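Local coordinates for AP-4 complex accessory subunit Tepsin (Equus caballus, PDB 5WF2), which probably acts in vesicular trafficking of proteins at the trans-Golgi network by associating with the AP-4 adaptor complex, and is represented here by its VHS/ENTH-like domain, at residues S29-V34 against E60-L65; C68-T73 against M79-A84; T73-Q78 against P115-N120. One frame throughout, in Å; residues are numbered along the deposited sequence. Where two conformers were deposited one is given.

Contact 1: S29-V34 against E60-L65; sequences SLVQTV and EAVLEL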
loop_
_atom_site.group_PDB
_atom_site.type_symbol
_atom_site.label_atom_id
_atom_site.label_comp_id
_atom_site.label_asym_id
_atom_site.label_seq_id
_atom_site.Cartn_x
_atom_site.Cartn_y
_atom_site.Cartn_z
ATOM N N SER A 29 3.231 3.846 -12.746
ATOM C CA SER A 29 4.596 3.357 -12.928
ATOM C C SER A 29 5.279 3.127 -11.598
ATOM O O SER A 29 6.003 2.136 -11.435
ATOM C CB SER A 29 5.413 4.347 -13.748
ATOM O OG SER A 29 4.769 4.634 -14.985
ATOM N N LEU A 30 5.084 4.045 -10.637
ATOM C CA LEU A 30 5.704 3.893 -9.319
ATOM C C LEU A 30 5.216 2.625 -8.631
ATOM O O LEU A 30 6.008 1.859 -8.065
ATOM C CB LEU A 30 5.414 5.119 -8.437
ATOM C CG LEU A 30 6.058 5.015 -7.049
ATOM C CD1 LEU A 30 7.595 4.990 -7.122
ATOM C CD2 LEU A 30 5.561 6.147 -6.127
ATOM N N VAL A 31 3.906 2.396 -8.644
ATOM C CA VAL A 31 3.347 1.239 -7.951
ATOM C C VAL A 31 3.770 -0.039 -8.639
ATOM O O VAL A 31 4.031 -1.057 -7.986
ATOM C CB VAL A 31 1.819 1.355 -7.895
ATOM C CG1 VAL A 31 1.156 0.043 -7.483
ATOM C CG2 VAL A 31 1.420 2.494 -6.937
ATOM N N GLN A 32 3.832 -0.014 -9.975
ATOM C CA GLN A 32 4.301 -1.195 -10.697
ATOM C C GLN A 32 5.755 -1.487 -10.349
ATOM O O GLN A 32 6.133 -2.641 -10.175
ATOM C CB GLN A 32 4.100 -1.008 -12.209
ATOM C CG GLN A 32 2.657 -1.073 -12.675
ATOM C CD GLN A 32 2.463 -0.718 -14.163
ATOM O OE1 GLN A 32 3.254 0.028 -14.759
ATOM N NE2 GLN A 32 1.383 -1.236 -14.747
ATOM N N THR A 33 6.574 -0.449 -10.173
ATOM C CA THR A 33 7.959 -0.665 -9.767
ATOM C C THR A 33 8.031 -1.285 -8.381
ATOM O O THR A 33 8.713 -2.298 -8.165
ATOM C CB THR A 33 8.736 0.660 -9.794
ATOM O OG1 THR A 33 9.075 0.994 -11.141
ATOM C CG2 THR A 33 10.032 0.593 -8.985
ATOM N N VAL A 34 7.342 -0.681 -7.415
ATOM C CA VAL A 34 7.548 -1.105 -6.041
ATOM C C VAL A 34 7.014 -2.506 -5.803
ATOM O O VAL A 34 7.506 -3.215 -4.908
ATOM C CB VAL A 34 6.933 -0.080 -5.079
ATOM C CG1 VAL A 34 5.442 -0.205 -5.049
ATOM C CG2 VAL A 34 7.530 -0.270 -3.719
ATOM N N GLU A 60 -2.537 10.217 -2.698
ATOM C CA GLU A 60 -3.822 9.538 -2.667
ATOM C C GLU A 60 -3.984 8.627 -3.876
ATOM O O GLU A 60 -4.438 7.484 -3.753
ATOM C CB GLU A 60 -4.964 10.559 -2.580
ATOM C CG GLU A 60 -6.278 9.886 -2.645
ATOM C CD GLU A 60 -7.455 10.784 -2.336
ATOM O OE1 GLU A 60 -7.242 11.986 -2.026
ATOM O OE2 GLU A 60 -8.583 10.250 -2.437
ATOM N N ALA A 61 -3.584 9.093 -5.057
ATOM C CA ALA A 61 -3.696 8.252 -6.235
ATOM C C ALA A 61 -2.778 7.039 -6.136
ATOM O O ALA A 61 -3.158 5.940 -6.531
ATOM C CB ALA A 61 -3.375 9.070 -7.492
ATOM N N VAL A 62 -1.567 7.222 -5.618
ATOM C CA VAL A 62 -0.673 6.079 -5.355
ATOM C C VAL A 62 -1.355 5.040 -4.464
ATOM O O VAL A 62 -1.301 3.824 -4.723
ATOM C CB VAL A 62 0.636 6.567 -4.712
ATOM C CG1 VAL A 62 1.452 5.358 -4.232
ATOM C CG2 VAL A 62 1.464 7.394 -5.690
ATOM N N LEU A 63 -1.966 5.503 -3.376
ATOM C CA LEU A 63 -2.647 4.596 -2.467
ATOM C C LEU A 63 -3.821 3.901 -3.160
ATOM O O LEU A 63 -4.034 2.700 -2.974
ATOM C CB LEU A 63 -3.099 5.365 -1.218
ATOM C CG LEU A 63 -3.474 4.592 0.057
ATOM C CD1 LEU A 63 -2.318 3.734 0.491
ATOM C CD2 LEU A 63 -3.861 5.531 1.206
ATOM N N GLU A 64 -4.611 4.629 -3.943
ATOM C CA GLU A 64 -5.680 3.940 -4.640
ATOM C C GLU A 64 -5.128 2.886 -5.599
ATOM O O GLU A 64 -5.738 1.821 -5.764
ATOM C CB GLU A 64 -6.586 4.945 -5.352
ATOM C CG GLU A 64 -7.418 5.819 -4.413
ATOM C CD GLU A 64 -8.596 5.100 -3.783
ATOM O OE1 GLU A 64 -9.015 4.044 -4.306
ATOM O OE2 GLU A 64 -9.105 5.625 -2.772
ATOM N N LEU A 65 -3.963 3.127 -6.203
ATOM C CA LEU A 65 -3.388 2.139 -7.112
ATOM C C LEU A 65 -2.785 0.969 -6.352
ATOM O O LEU A 65 -2.884 -0.193 -6.791
ATOM C CB LEU A 65 -2.357 2.810 -8.024
ATOM C CG LEU A 65 -3.027 3.766 -9.026
ATOM C CD1 LEU A 65 -2.064 4.739 -9.640
ATOM C CD2 LEU A 65 -3.668 2.992 -10.061
#

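Contact 2: C68-T73 against M79-A84; sequences CHLGGT and MRALGA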
loop_
_atom_site.group_PDB
_atom_site.type_symbol
_atom_site.label_atom_id
_atom_site.label_comp_id
_atom_site.label_asym_id
_atom_site.label_seq_id
_atom_site.Cartn_x
_atom_site.Cartn_y
_atom_site.Cartn_z
ATOM N N CYS A 68 -5.642 -1.250 -5.617
ATOM C CA CYS A 68 -5.927 -2.070 -6.794
ATOM C C CYS A 68 -5.042 -3.304 -6.841
ATOM O O CYS A 68 -5.523 -4.403 -7.132
ATOM C CB CYS A 68 -5.772 -1.234 -8.067
ATOM S SG CYS A 68 -7.062 -0.024 -8.226
ATOM N N HIS A 69 -3.756 -3.162 -6.539
ATOM C CA HIS A 69 -2.869 -4.314 -6.553
ATOM C C HIS A 69 -3.063 -5.261 -5.376
ATOM O O HIS A 69 -2.342 -6.260 -5.299
ATOM C CB HIS A 69 -1.412 -3.860 -6.597
ATOM C CG HIS A 69 -0.994 -3.347 -7.936
ATOM N ND1 HIS A 69 -1.413 -2.132 -8.439
ATOM C CD2 HIS A 69 -0.202 -3.896 -8.885
ATOM C CE1 HIS A 69 -0.895 -1.955 -9.641
ATOM N NE2 HIS A 69 -0.158 -3.013 -9.937
ATOM N N LEU A 70 -3.971 -4.989 -4.453
ATOM C CA LEU A 70 -4.229 -5.936 -3.380
ATOM C C LEU A 70 -5.222 -6.999 -3.790
ATOM O O LEU A 70 -5.437 -7.928 -3.025
ATOM C CB LEU A 70 -4.755 -5.228 -2.122
ATOM C CG LEU A 70 -3.707 -4.339 -1.465
ATOM C CD1 LEU A 70 -4.309 -3.627 -0.294
ATOM C CD2 LEU A 70 -2.576 -5.156 -0.942
ATOM N N GLY A 71 -5.801 -6.888 -4.971
ATOM C CA GLY A 71 -6.726 -7.894 -5.462
ATOM C C GLY A 71 -6.388 -8.286 -6.882
ATOM O O GLY A 71 -5.928 -7.461 -7.679
ATOM N N GLY A 72 -6.618 -9.557 -7.191
ATOM C CA GLY A 72 -6.357 -10.043 -8.533
ATOM C C GLY A 72 -4.896 -10.225 -8.837
ATOM O O GLY A 72 -4.503 -10.202 -10.009
ATOM N N THR A 73 -4.069 -10.404 -7.811
ATOM C CA THR A 73 -2.645 -10.577 -8.029
ATOM C C THR A 73 -2.173 -11.810 -7.276
ATOM O O THR A 73 -2.983 -12.581 -6.744
ATOM C CB THR A 73 -1.863 -9.323 -7.582
ATOM O OG1 THR A 73 -2.030 -9.120 -6.174
ATOM C CG2 THR A 73 -2.355 -8.072 -8.297
ATOM N N MET A 79 1.916 -8.791 -0.806
ATOM C CA MET A 79 2.799 -8.509 0.318
ATOM C C MET A 79 3.575 -7.214 0.101
ATOM O O MET A 79 3.653 -6.371 0.999
ATOM C CB MET A 79 3.758 -9.689 0.556
ATOM C CG MET A 79 3.066 -10.902 1.178
ATOM S SD MET A 79 2.617 -10.674 2.906
ATOM C CE MET A 79 4.215 -10.591 3.699
ATOM N N ARG A 80 4.115 -7.018 -1.100
ATOM C CA ARG A 80 4.883 -5.806 -1.375
ATOM C C ARG A 80 3.984 -4.582 -1.389
ATOM O O ARG A 80 4.388 -3.511 -0.918
ATOM C CB ARG A 80 5.649 -5.944 -2.702
ATOM C CG ARG A 80 6.728 -7.059 -2.661
ATOM C CD ARG A 80 7.516 -7.136 -3.959
ATOM N NE ARG A 80 8.283 -5.925 -4.205
ATOM C CZ ARG A 80 9.501 -5.700 -3.750
ATOM N NH1 ARG A 80 10.107 -6.617 -3.041
ATOM N NH2 ARG A 80 10.122 -4.550 -4.019
ATOM N N ALA A 81 2.779 -4.712 -1.933
ATOM C CA ALA A 81 1.826 -3.603 -1.922
ATOM C C ALA A 81 1.460 -3.224 -0.496
ATOM O O ALA A 81 1.429 -2.036 -0.175
ATOM C CB ALA A 81 0.580 -3.963 -2.734
ATOM N N LEU A 82 1.189 -4.215 0.374
ATOM C CA LEU A 82 0.979 -3.938 1.806
ATOM C C LEU A 82 2.186 -3.264 2.444
ATOM O O LEU A 82 2.035 -2.379 3.302
ATOM C CB LEU A 82 0.643 -5.211 2.584
ATOM C CG LEU A 82 -0.731 -5.846 2.305
ATOM C CD1 LEU A 82 -0.859 -7.208 2.972
ATOM C CD2 LEU A 82 -1.889 -4.969 2.737
ATOM N N GLY A 83 3.389 -3.730 2.120
ATOM C CA GLY A 83 4.582 -3.053 2.605
ATOM C C GLY A 83 4.609 -1.593 2.230
ATOM O O GLY A 83 5.002 -0.744 3.034
ATOM N N ALA A 84 4.233 -1.286 0.991
ATOM C CA ALA A 84 4.248 0.090 0.523
ATOM C C ALA A 84 3.207 0.916 1.268
ATOM O O ALA A 84 3.473 2.067 1.606
ATOM C CB ALA A 84 4.008 0.152 -0.975
#

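Contact 3: T73-Q78 against P115-N120; sequences TSECVQ and PGPVTN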
loop_
_atom_site.group_PDB
_atom_site.type_symbol
_atom_site.label_atom_id
_atom_site.label_comp_id
_atom_site.label_asym_id
_atom_site.label_seq_id
_atom_site.Cartn_x
_atom_site.Cartn_y
_atom_site.Cartn_z
ATOM N N THR A 73 -4.069 -10.404 -7.811
ATOM C CA THR A 73 -2.645 -10.577 -8.029
ATOM C C THR A 73 -2.173 -11.810 -7.276
ATOM O O THR A 73 -2.983 -12.581 -6.744
ATOM C CB THR A 73 -1.863 -9.323 -7.582
ATOM O OG1 THR A 73 -2.030 -9.120 -6.174
ATOM C CG2 THR A 73 -2.355 -8.072 -8.297
ATOM N N SER A 74 -0.864 -11.996 -7.243
ATOM C CA SER A 74 -0.211 -13.052 -6.499
ATOM C C SER A 74 0.052 -12.646 -5.049
ATOM O O SER A 74 -0.047 -11.481 -4.666
ATOM C CB SER A 74 1.108 -13.378 -7.166
ATOM O OG SER A 74 2.052 -12.374 -6.818
ATOM N N GLU A 75 0.464 -13.627 -4.257
ATOM C CA GLU A 75 0.767 -13.390 -2.856
ATOM C C GLU A 75 1.929 -12.417 -2.698
ATOM O O GLU A 75 1.906 -11.561 -1.803
ATOM C CB GLU A 75 1.074 -14.722 -2.170
ATOM C CG GLU A 75 1.308 -14.637 -0.698
ATOM C CD GLU A 75 1.681 -15.968 -0.079
ATOM O OE1 GLU A 75 2.768 -16.485 -0.414
ATOM O OE2 GLU A 75 0.888 -16.493 0.745
ATOM N N CYS A 76 2.960 -12.526 -3.555
ATOM C CA CYS A 76 4.127 -11.664 -3.385
ATOM C C CYS A 76 3.786 -10.222 -3.730
ATOM O O CYS A 76 4.226 -9.294 -3.045
ATOM C CB CYS A 76 5.311 -12.150 -4.233
ATOM S SG CYS A 76 6.869 -11.416 -3.747
ATOM N N VAL A 77 2.988 -10.004 -4.765
ATOM C CA VAL A 77 2.616 -8.638 -5.104
ATOM C C VAL A 77 1.757 -8.041 -3.991
ATOM O O VAL A 77 1.930 -6.872 -3.626
ATOM C CB VAL A 77 1.904 -8.591 -6.466
ATOM C CG1 VAL A 77 1.188 -7.273 -6.667
ATOM C CG2 VAL A 77 2.915 -8.813 -7.616
ATOM N N GLN A 78 0.845 -8.835 -3.419
ATOM C CA GLN A 78 0.036 -8.347 -2.301
ATOM C C GLN A 78 0.914 -7.961 -1.127
ATOM O O GLN A 78 0.687 -6.926 -0.487
ATOM C CB GLN A 78 -0.967 -9.398 -1.862
ATOM C CG GLN A 78 -2.148 -9.612 -2.802
ATOM C CD GLN A 78 -3.124 -10.616 -2.234
ATOM O OE1 GLN A 78 -2.728 -11.687 -1.771
ATOM N NE2 GLN A 78 -4.405 -10.270 -2.236
ATOM N N PRO A 115 -5.669 -17.677 7.712
ATOM C CA PRO A 115 -4.346 -17.383 8.260
ATOM C C PRO A 115 -3.268 -17.580 7.214
ATOM O O PRO A 115 -3.314 -18.502 6.404
ATOM C CB PRO A 115 -4.214 -18.379 9.416
ATOM C CG PRO A 115 -5.603 -18.520 9.896
ATOM C CD PRO A 115 -6.429 -18.552 8.626
ATOM N N GLY A 116 -2.296 -16.688 7.237
ATOM C CA GLY A 116 -1.236 -16.690 6.261
ATOM C C GLY A 116 -0.571 -15.321 6.222
ATOM O O GLY A 116 -0.998 -14.397 6.916
ATOM N N PRO A 117 0.454 -15.158 5.384
ATOM C CA PRO A 117 1.247 -13.908 5.412
ATOM C C PRO A 117 0.461 -12.638 5.106
ATOM O O PRO A 117 0.653 -11.606 5.779
ATOM C CB PRO A 117 2.311 -14.155 4.333
ATOM C CG PRO A 117 2.354 -15.641 4.134
ATOM C CD PRO A 117 0.963 -16.133 4.406
ATOM N N VAL A 118 -0.366 -12.664 4.064
ATOM C CA VAL A 118 -1.101 -11.473 3.655
ATOM C C VAL A 118 -2.143 -11.123 4.703
ATOM O O VAL A 118 -2.280 -9.963 5.095
ATOM C CB VAL A 118 -1.726 -11.679 2.270
ATOM C CG1 VAL A 118 -2.726 -10.563 1.892
ATOM C CG2 VAL A 118 -0.639 -11.754 1.225
ATOM N N THR A 119 -2.860 -12.127 5.207
ATOM C CA THR A 119 -3.842 -11.890 6.256
ATOM C C THR A 119 -3.174 -11.286 7.489
ATOM O O THR A 119 -3.670 -10.314 8.084
ATOM C CB THR A 119 -4.565 -13.211 6.613
ATOM O OG1 THR A 119 -5.361 -13.652 5.495
ATOM C CG2 THR A 119 -5.480 -13.002 7.806
ATOM N N ASN A 120 -2.044 -11.862 7.898
ATOM C CA ASN A 120 -1.351 -11.382 9.078
ATOM C C ASN A 120 -0.874 -9.947 8.876
ATOM O O ASN A 120 -1.039 -9.088 9.751
ATOM C CB ASN A 120 -0.163 -12.301 9.403
ATOM C CG ASN A 120 0.623 -11.836 10.645
ATOM O OD1 ASN A 120 1.826 -11.523 10.572
ATOM N ND2 ASN A 120 -0.058 -11.791 11.788
#

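Contact 1: S29-V34 against E60-L65
Val31 and Val62 mark the closest backbone approach of 29-34 and 60-65, with CA atoms 6.8 Å apart. Both segments are helical. Their axes come within 9.7 Å and run in broadly the same direction, crossing at -48°. Val31 contributes the largest share of the contact, and its CG2 methyl does the work. This branch lies anti to the carbonyl carbon, on the side of the backbone N. From there it meets Val62 CG1 at 3.9 Å and Leu65 CB at 3.9 Å, one turn further along the second helix. It also rests 3.8 Å from the carbonyl oxygen Val62 O. The two valines pass alongside each other in opposite directions. Leu30 adds a looser touch, with CD2 4.3 Å from Val62 CG2. Phe50 of helix 44-56 packs on both Leu30 and Val62 and covers this edge. His69 also touches Val31. Every touching residue is buried, and no hydrogen bond or salt bridge joins the two segments. Helix 25-35 and helix 59-68 of this VHS/ENTH-like helical domain are thus held together here by dispersion and by exclusion of water, through branched aliphatic side chains.

Contact 2: C68-T73 against M79-A84
Leu70 packs its CD2 methyl against both Ala81 and Leu82 of helix 75-89, and this is the tight part of the contact. Leu70 CD2 lies 3.7 Å from Leu82 CD2 and 3.8 Å from Ala81 CB. The two leucine side chains cross at about a right angle. In each, the bond to CB points past the other segment, and the branch at CG brings the methyls back to it. In Leu70 this follows from CG lying anti to the carbonyl carbon (chi1 -68°). Leu107 and Leu110 of helix 96-111 also touch Leu82, as does Ile125 of helix 117-132. The leucine pair therefore belongs to the buried interior between several helices. Ala81 points at the loop, and its small methyl lets the chain come close: the CA atoms of His69 and Ala81 are 6.6 Å apart.

The segment 68-73 is the link between helix 59-68 and helix 75-89. Cys68 to Gly71 form a type I beta turn, and the chain then doubles back into the next helix of the all-helical VHS/ENTH-like domain. The Thr73 hydroxyl braces this bend: OG1 donates to His69 O at 3.0 Å, from above the carbonyl plane by 36°.

Packing is looser at His69. Its CB faces the helix, 4.3 Å from Ala81 CB, but the imidazole leads away and touches Val31 and Thr35 of helix 25-35. Its ND1 is hydrogen-bonded to Leu65 O, which limits rotation of the ring. Solvent reaches the far end of the link. Gly72 is exposed there, with a positive phi of 75° that suits a residue without a side chain.

Contact 3: T73-Q78 against P115-N120
Glu75, Gln78, Pro117 and Val118 make the contact between 73-78 and 115-120, close to the starts of two helices. Ser74, the N-cap of helix 75-89, comes first. Its OG accepts from Val77 N at 3.3 Å, with a nearly straight N-H...O angle of 171°. This capping bond occupies an amide of the first helical turn.

Glu75 follows, at the solvent-exposed side of the contact. Its CG is anti to the backbone N (chi1 -176°), and the extended chain carries the carboxylate over to the proline. Glu75 OE2 sits 3.7 Å from Pro117 CD, and the two side chains cross at about a right angle. The aliphatic part of Glu75 lies alongside Val118, with CG 4.0 Å from Val118 CG2. No salt bridge forms across the segments.

Gln78 comes one turn later and points at the second helix. Its side chain crosses Val118 at about a right angle. Gln78 CB is 3.9 Å from Val118 CG2, and OE1 lies against both methyls, 3.7 Å from CG2 and 3.8 Å from CG1. The amide nitrogen turns elsewhere and bonds to Leu70 O, which fixes the end of the side chain.

Val118 thus fits between Glu75 and Gln78, with Met79, Leu82 and Leu110 touching it as well. With an alanine here both methyls are gone, which would probably leave a gap beside Gln78 and deprive Glu75 CG of its apolar neighbour.

On the second segment Gly116 is the N-cap and Pro117 begins helix 117-132. Proline suits this first turn, where no amide hydrogen is needed for a helical bond. The pairing is helix-to-helix packing at the surface of an all-helical VHS/ENTH-like domain.

From the N terminus, helix 25-35 comes first. Contact 1 closes the loop from it through helix 44-56 to helix 59-68. Contact 1 closes before either of the others opens. Contact 2 is short-range and folds the link after helix 59-68 onto helix 75-89. Contact 3 opens before contact 2 has closed, so the two cross. They share Thr73 and helix 75-89. Contact 3 spans helix 96-111 to reach helix 117-132. Contacts 1 and 2 meet through a probable hydrogen bond from Arg80 NE to Val34 O. Contacts 1 and 3 do not touch; their centres are about 18 Å apart. Helix 75-89 thus connects the early helices to the last one.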